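Local coordinates for protein Xaa-Pro Dipeptidase (PDB 2QS8) that probably hydrolyses Xaa-Pro dipeptides or related peptide substrates as a metal-dependent carboxypeptidase of the amidohydrolase superfamily, at residues A[67-72]-A[192-197]; A[141-144]-A[150-153]. One frame throughout, in Å; residues are numbered along the deposited sequence.

Contact 1: residues A[67-72]-A[192-197]; sequences DMHVHF and GIKITV. With MG (magnesium ion), chain C.
The imidazole rings of H69 and H71 both turn their CE1 ends toward the amine of K194, but they receive it differently. NZ comes up to H71 at the ring edge, near its plane, whereas it reaches H69 obliquely, with H69 CE1 3.9 Å from K194 NZ. The ring of H69 also meets that of H255, their planes inclined at about 60°. No hydrogen bond crosses between 67-72 and 192-197; what the two histidines share is the magnesium ion, held by H69 NE2 at 2.4 Å and by H71 NE2 at 2.2 Å. In each ring CD2 and CE1 lie almost equally far from the metal, so the ion stands nearly symmetrically in front of each NE2, and the two bonds meet at roughly 93°. The ND1 atoms are fixed from behind, that of H69 by E254 and that of H71 by the backbone oxygen of G114, which sets the rotation of both rings. D328 completes the site.

K194 points its side chain at the histidines from across the barrel. Its CG is anti to the backbone N (chi1 165°), and bends at chi2 and chi4 leave NZ 4.3 Å from the magnesium ion, too far to be a ligand; the amine is instead hydrogen-bonded to V113 O. Behind the metal site, D67 OD1 accepts from H69 N at 3.1 Å, forming an Asx turn where the chain turns a corner at M68. A His-X-His pair after the first barrel strand, faced by a lysine of the fourth, is characteristic of many amidohydrolase TIM barrels; in binuclear relatives that lysine, when carboxylated, bridges two metals.

Contact 2: residues A[141-144]-A[150-153]; sequences GKTI and HADP. With MET (methionine), chain D.
T143 and A151 bring their backbones to 6.2 Å, CA to CA, where two irregular parts of the loop following the third strand of the TIM barrel, 136-139, fold against each other beside the substrate pocket. Their side chains both point into the gap. T143 CG2 meets A151 CB at 3.5 Å, a methyl-to-methyl contact at the inner end of the interface, against strand 192-196, whose T196 touches both residues.

The polar part belongs to K142. Its aliphatic chain leaves CA anti to the backbone N, then bends at chi2 and again at chi4 (75°), so that the amine curls back toward its own main chain instead of extending past it. NZ thereby gives one hydrogen bond to T143 O at 2.7 Å, in the carbonyl plane and on a lone pair, and a second to A151 O at 2.8 Å, also in the carbonyl plane but closer to the line of the C=O bond, with a C=O...N angle of 152°. One buried ammonium group thus ties together two carbonyl oxygens from the two parts of the loop. Next to it, K142 CE rests on the proline ring, 3.8 Å from P153 CD, so that P153 covers the outer side of the lysine tip.

D152 turns away from this interface: its carboxylate bonds within the loop to T154 and the backbone N of G148, and makes a salt bridge to K187 of the second subunit. At the other end of the segment, H150 stacks on H235 and is held through ND1 by S203. Its ring borders the bound methionine obliquely, with H150 CE1 3.2 Å from the ligand carboxylate atom OXT.

Contact 1 lies in the buried heart of the barrel, while contact 2 sits nearer the surface in the loop over its mouth; their centres are about 10 Å apart, and 141-144 and 150-153 are both nested between 67-72 and 192-197. Strand 192-196 joins them: K194 O and T196 N probably hydrogen-bond to I144 N and I144 O, and T143 OG1 packs on K194 CG. The K194 amine bonds to a carbonyl outside its contact, that of K142 to one carbonyl in each segment. In contact 1 only 67-72 binds the metal, and no bond crosses to the lysine beside it; contact 2 is linked by its lysine and brings a histidine to the bound methionine.

Contact 1: residues A[67-72]-A[192-197]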
ATOM      1  N   ASP A  67      32.215 -10.423 -18.280  1.00 23.08           N
ATOM      2  CA  ASP A  67      30.928 -10.955 -18.732  1.00 21.98           C
ATOM      3  C   ASP A  67      29.854 -10.223 -17.922  1.00 20.80           C
ATOM      4  O   ASP A  67      29.753 -10.392 -16.718  1.00 19.84           O
ATOM      5  CB  ASP A  67      30.859 -12.471 -18.481  1.00 22.88           C
ATOM      6  CG  ASP A  67      29.702 -13.136 -19.210  1.00 24.13           C
ATOM      7  OD1 ASP A  67      28.656 -12.483 -19.399  1.00 23.82           O
ATOM      8  OD2 ASP A  67      29.837 -14.324 -19.584  1.00 26.02           O
HETATM    9  N   MSE A  68      29.069  -9.391 -18.599  1.00 21.49           N
HETATM   10  CA  MSE A  68      28.028  -8.597 -17.942  1.00 20.44           C
HETATM   11  C   MSE A  68      26.753  -9.363 -17.562  1.00 23.14           C
HETATM   12  O   MSE A  68      25.814  -8.755 -17.047  1.00 22.57           O
HETATM   13  CB  MSE A  68      27.613  -7.441 -18.848  1.00 18.50           C
HETATM   14  CG  MSE A  68      28.723  -6.498 -19.266  1.00 17.13           C
HETATM   15 SE   MSE A  68      29.424  -5.676 -17.647  1.00 25.22          SE
HETATM   16  CE  MSE A  68      27.989  -4.505 -17.062  1.00 23.18           C
ATOM     17  N   HIS A  69      26.700 -10.668 -17.823  1.00 22.03           N
ATOM     18  CA  HIS A  69      25.477 -11.410 -17.530  1.00 22.16           C
ATOM     19  C   HIS A  69      25.705 -12.888 -17.240  1.00 20.96           C
ATOM     20  O   HIS A  69      25.678 -13.724 -18.145  1.00 19.54           O
ATOM     21  CB  HIS A  69      24.511 -11.247 -18.708  1.00 22.33           C
ATOM     22  CG  HIS A  69      23.088 -11.602 -18.399  1.00 25.96           C
ATOM     23  ND1 HIS A  69      22.047 -10.717 -18.590  1.00 26.42           N
ATOM     24  CD2 HIS A  69      22.528 -12.756 -17.968  1.00 25.72           C
ATOM     25  CE1 HIS A  69      20.907 -11.315 -18.293  1.00 24.81           C
ATOM     26  NE2 HIS A  69      21.171 -12.552 -17.914  1.00 26.11           N
ATOM     27  N   VAL A  70      25.925 -13.206 -15.971  1.00 21.32           N
ATOM     28  CA  VAL A  70      26.154 -14.592 -15.577  1.00 22.75           C
ATOM     29  C   VAL A  70      25.293 -14.957 -14.370  1.00 23.16           C
ATOM     30  O   VAL A  70      24.853 -14.078 -13.628  1.00 24.18           O
ATOM     31  CB  VAL A  70      27.647 -14.859 -15.223  1.00 23.75           C
ATOM     32  CG1 VAL A  70      28.535 -14.566 -16.439  1.00 22.50           C
ATOM     33  CG2 VAL A  70      28.063 -14.018 -14.031  1.00 21.39           C
ATOM     34  N   HIS A  71      25.051 -16.254 -14.194  1.00 21.90           N
ATOM     35  CA  HIS A  71      24.247 -16.743 -13.077  1.00 22.42           C
ATOM     36  C   HIS A  71      24.950 -17.898 -12.361  1.00 21.68           C
ATOM     37  O   HIS A  71      24.485 -19.041 -12.407  1.00 22.02           O
ATOM     38  CB  HIS A  71      22.874 -17.227 -13.569  1.00 20.13           C
ATOM     39  CG  HIS A  71      22.041 -16.163 -14.205  1.00 23.04           C
ATOM     40  ND1 HIS A  71      21.506 -15.109 -13.494  1.00 23.62           N
ATOM     41  CD2 HIS A  71      21.638 -15.995 -15.489  1.00 22.33           C
ATOM     42  CE1 HIS A  71      20.807 -14.342 -14.310  1.00 25.71           C
ATOM     43  NE2 HIS A  71      20.871 -14.856 -15.526  1.00 25.68           N
ATOM     44  N   PHE A  72      26.067 -17.612 -11.705  1.00 20.81           N
ATOM     45  CA  PHE A  72      26.776 -18.661 -10.987  1.00 21.59           C
ATOM     46  C   PHE A  72      25.784 -19.282 -10.009  1.00 23.27           C
ATOM     47  O   PHE A  72      25.010 -18.566  -9.369  1.00 24.32           O
ATOM     48  CB  PHE A  72      27.959 -18.100 -10.190  1.00 22.50           C
ATOM     49  CG  PHE A  72      29.037 -17.453 -11.032  1.00 21.99           C
ATOM     50  CD1 PHE A  72      29.312 -17.897 -12.323  1.00 22.60           C
ATOM     51  CD2 PHE A  72      29.823 -16.442 -10.497  1.00 21.60           C
ATOM     52  CE1 PHE A  72      30.361 -17.340 -13.063  1.00 22.34           C
ATOM     53  CE2 PHE A  72      30.874 -15.880 -11.224  1.00 21.18           C
ATOM     54  CZ  PHE A  72      31.143 -16.330 -12.508  1.00 22.98           C
ATOM     55  N   GLY A 192      24.180  -3.754  -7.576  1.00 21.98           N
ATOM     56  CA  GLY A 192      23.237  -3.192  -8.522  1.00 21.28           C
ATOM     57  C   GLY A 192      21.865  -3.835  -8.498  1.00 21.02           C
ATOM     58  O   GLY A 192      21.557  -4.680  -7.652  1.00 20.45           O
ATOM     59  N   ILE A 193      21.042  -3.429  -9.458  1.00 20.99           N
ATOM     60  CA  ILE A 193      19.677  -3.915  -9.568  1.00 19.30           C
ATOM     61  C   ILE A 193      19.415  -4.563 -10.906  1.00 21.60           C
ATOM     62  O   ILE A 193      19.935  -4.133 -11.938  1.00 20.68           O
ATOM     63  CB  ILE A 193      18.668  -2.753  -9.397  1.00 18.68           C
ATOM     64  CG1 ILE A 193      18.767  -2.168  -7.988  1.00 16.15           C
ATOM     65  CG2 ILE A 193      17.245  -3.240  -9.684  1.00 16.80           C
ATOM     66  CD1 ILE A 193      18.361  -3.134  -6.868  1.00 16.64           C
ATOM     67  N   LYS A 194      18.589  -5.601 -10.883  1.00 22.38           N
ATOM     68  CA  LYS A 194      18.195  -6.307 -12.089  1.00 22.80           C
ATOM     69  C   LYS A 194      16.678  -6.514 -12.047  1.00 22.35           C
ATOM     70  O   LYS A 194      16.134  -6.939 -11.026  1.00 20.54           O
ATOM     71  CB  LYS A 194      18.915  -7.654 -12.160  1.00 24.23           C
ATOM     72  CG  LYS A 194      18.327  -8.632 -13.158  1.00 24.40           C
ATOM     73  CD  LYS A 194      18.496  -8.164 -14.589  1.00 23.82           C
ATOM     74  CE  LYS A 194      18.042  -9.247 -15.560  1.00 27.10           C
ATOM     75  NZ  LYS A 194      18.627 -10.579 -15.246  1.00 27.16           N
ATOM     76  N   ILE A 195      15.998  -6.191 -13.141  1.00 21.45           N
ATOM     77  CA  ILE A 195      14.550  -6.375 -13.213  1.00 21.81           C
ATOM     78  C   ILE A 195      14.164  -7.033 -14.537  1.00 22.16           C
ATOM     79  O   ILE A 195      14.922  -6.976 -15.510  1.00 23.07           O
ATOM     80  CB  ILE A 195      13.778  -5.033 -13.135  1.00 21.45           C
ATOM     81  CG1 ILE A 195      14.077  -4.181 -14.375  1.00 22.59           C
ATOM     82  CG2 ILE A 195      14.126  -4.309 -11.861  1.00 21.68           C
ATOM     83  CD1 ILE A 195      13.272  -2.879 -14.460  1.00 18.81           C
ATOM     84  N   THR A 196      13.002  -7.671 -14.559  1.00 19.40           N
ATOM     85  CA  THR A 196      12.485  -8.273 -15.779  1.00 19.01           C
ATOM     86  C   THR A 196      11.348  -7.341 -16.216  1.00 19.68           C
ATOM     87  O   THR A 196      10.223  -7.416 -15.719  1.00 20.14           O
ATOM     88  CB  THR A 196      11.958  -9.722 -15.546  1.00 19.30           C
ATOM     89  OG1 THR A 196      11.124  -9.769 -14.382  1.00 18.38           O
ATOM     90  CG2 THR A 196      13.116 -10.681 -15.364  1.00 17.27           C
ATOM     91  N   VAL A 197      11.669  -6.435 -17.133  1.00 18.90           N
ATOM     92  CA  VAL A 197      10.689  -5.478 -17.622  1.00 19.10           C
ATOM     93  C   VAL A 197       9.672  -6.097 -18.598  1.00 20.34           C
ATOM     94  O   VAL A 197       8.668  -5.466 -18.929  1.00 20.96           O
ATOM     95  CB  VAL A 197      11.388  -4.259 -18.292  1.00 17.83           C
ATOM     96  CG1 VAL A 197      11.661  -4.541 -19.752  1.00 14.48           C
ATOM     97  CG2 VAL A 197      10.534  -3.008 -18.108  1.00 17.62           C
TER
HETATM   98 MG    MG C 500      19.618 -14.241 -17.190  1.00 29.56          MG

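Contact 2: residues A[141-144]-A[150-153]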
ATOM      1  N   GLY A 141      21.906  -9.451  -6.766  1.00 16.66           N
ATOM      2  CA  GLY A 141      21.074 -10.183  -5.833  1.00 17.47           C
ATOM      3  C   GLY A 141      19.815 -10.701  -6.523  1.00 18.56           C
ATOM      4  O   GLY A 141      19.857 -11.123  -7.684  1.00 18.16           O
ATOM      5  N   LYS A 142      18.687 -10.666  -5.821  1.00 19.58           N
ATOM      6  CA  LYS A 142      17.436 -11.151  -6.388  1.00 19.56           C
ATOM      7  C   LYS A 142      16.893 -10.222  -7.463  1.00 19.15           C
ATOM      8  O   LYS A 142      16.743  -9.024  -7.236  1.00 19.33           O
ATOM      9  CB  LYS A 142      16.374 -11.318  -5.294  1.00 19.76           C
ATOM     10  CG  LYS A 142      14.996 -11.741  -5.826  1.00 18.64           C
ATOM     11  CD  LYS A 142      14.944 -13.215  -6.230  1.00 17.83           C
ATOM     12  CE  LYS A 142      13.645 -13.542  -6.954  1.00 17.23           C
ATOM     13  NZ  LYS A 142      13.633 -13.014  -8.346  1.00 18.96           N
ATOM     14  N   THR A 143      16.618 -10.781  -8.634  1.00 18.84           N
ATOM     15  CA  THR A 143      16.062 -10.008  -9.747  1.00 19.00           C
ATOM     16  C   THR A 143      14.664  -9.562  -9.318  1.00 18.24           C
ATOM     17  O   THR A 143      13.917 -10.336  -8.740  1.00 17.33           O
ATOM     18  CB  THR A 143      15.919 -10.871 -11.034  1.00 18.39           C
ATOM     19  OG1 THR A 143      17.217 -11.291 -11.476  1.00 17.91           O
ATOM     20  CG2 THR A 143      15.241 -10.066 -12.140  1.00 14.84           C
ATOM     21  N   ILE A 144      14.313  -8.313  -9.595  1.00 19.38           N
ATOM     22  CA  ILE A 144      13.011  -7.819  -9.196  1.00 19.98           C
ATOM     23  C   ILE A 144      11.981  -7.973 -10.308  1.00 19.88           C
ATOM     24  O   ILE A 144      12.251  -7.670 -11.468  1.00 20.83           O
ATOM     25  CB  ILE A 144      13.081  -6.352  -8.763  1.00 20.91           C
ATOM     26  CG1 ILE A 144      14.041  -6.210  -7.580  1.00 19.77           C
ATOM     27  CG2 ILE A 144      11.680  -5.854  -8.399  1.00 18.71           C
ATOM     28  CD1 ILE A 144      14.212  -4.771  -7.086  1.00 20.61           C
ATOM     29  N   HIS A 150       8.563 -12.767 -15.179  1.00 20.90           N
ATOM     30  CA  HIS A 150       9.629 -13.696 -15.530  1.00 21.30           C
ATOM     31  C   HIS A 150      10.502 -14.120 -14.359  1.00 20.77           C
ATOM     32  O   HIS A 150      10.927 -15.274 -14.287  1.00 20.07           O
ATOM     33  CB  HIS A 150      10.501 -13.098 -16.640  1.00 21.95           C
ATOM     34  CG  HIS A 150      11.637 -13.980 -17.059  1.00 25.42           C
ATOM     35  ND1 HIS A 150      11.451 -15.255 -17.553  1.00 23.72           N
ATOM     36  CD2 HIS A 150      12.974 -13.769 -17.051  1.00 25.06           C
ATOM     37  CE1 HIS A 150      12.628 -15.791 -17.830  1.00 26.14           C
ATOM     38  NE2 HIS A 150      13.570 -14.911 -17.538  1.00 25.70           N
ATOM     39  N   ALA A 151      10.754 -13.205 -13.430  1.00 19.24           N
ATOM     40  CA  ALA A 151      11.598 -13.538 -12.296  1.00 17.16           C
ATOM     41  C   ALA A 151      10.853 -13.772 -10.976  1.00 17.09           C
ATOM     42  O   ALA A 151      11.451 -13.717  -9.906  1.00 17.80           O
ATOM     43  CB  ALA A 151      12.674 -12.468 -12.120  1.00 16.79           C
ATOM     44  N   ASP A 152       9.552 -14.030 -11.050  1.00 16.67           N
ATOM     45  CA  ASP A 152       8.783 -14.314  -9.844  1.00 18.79           C
ATOM     46  C   ASP A 152       9.185 -15.743  -9.471  1.00 20.37           C
ATOM     47  O   ASP A 152       8.893 -16.697 -10.198  1.00 20.55           O
ATOM     48  CB  ASP A 152       7.280 -14.252 -10.133  1.00 20.52           C
ATOM     49  CG  ASP A 152       6.426 -14.524  -8.892  1.00 20.42           C
ATOM     50  OD1 ASP A 152       6.903 -15.229  -7.978  1.00 17.37           O
ATOM     51  OD2 ASP A 152       5.271 -14.044  -8.843  1.00 19.55           O
ATOM     52  N   PRO A 153       9.859 -15.914  -8.327  1.00 20.66           N
ATOM     53  CA  PRO A 153      10.281 -17.257  -7.931  1.00 23.06           C
ATOM     54  C   PRO A 153       9.170 -18.230  -7.531  1.00 23.77           C
ATOM     55  O   PRO A 153       9.457 -19.387  -7.231  1.00 22.90           O
ATOM     56  CB  PRO A 153      11.246 -16.981  -6.785  1.00 21.17           C
ATOM     57  CG  PRO A 153      10.587 -15.847  -6.097  1.00 20.37           C
ATOM     58  CD  PRO A 153      10.166 -14.941  -7.266  1.00 19.69           C
TER
HETATM   59  N   MET D 600      17.259 -16.207 -19.586  1.00 39.57           N
HETATM   60  CA  MET D 600      16.554 -15.639 -20.772  1.00 38.07           C
HETATM   61  C   MET D 600      15.054 -15.916 -20.729  1.00 36.81           C
HETATM   62  O   MET D 600      14.303 -15.160 -21.378  1.00 35.27           O
HETATM   63  CB  MET D 600      17.136 -16.234 -22.053  1.00 41.37           C
HETATM   64  CG  MET D 600      16.526 -15.665 -23.304  1.00 44.20           C
HETATM   65  SD  MET D 600      17.383 -16.225 -24.734  1.00 50.81           S
HETATM   66  CE  MET D 600      18.912 -15.357 -24.526  1.00 47.95           C
HETATM   67  OXT MET D 600      14.655 -16.889 -20.053  1.00 34.66           O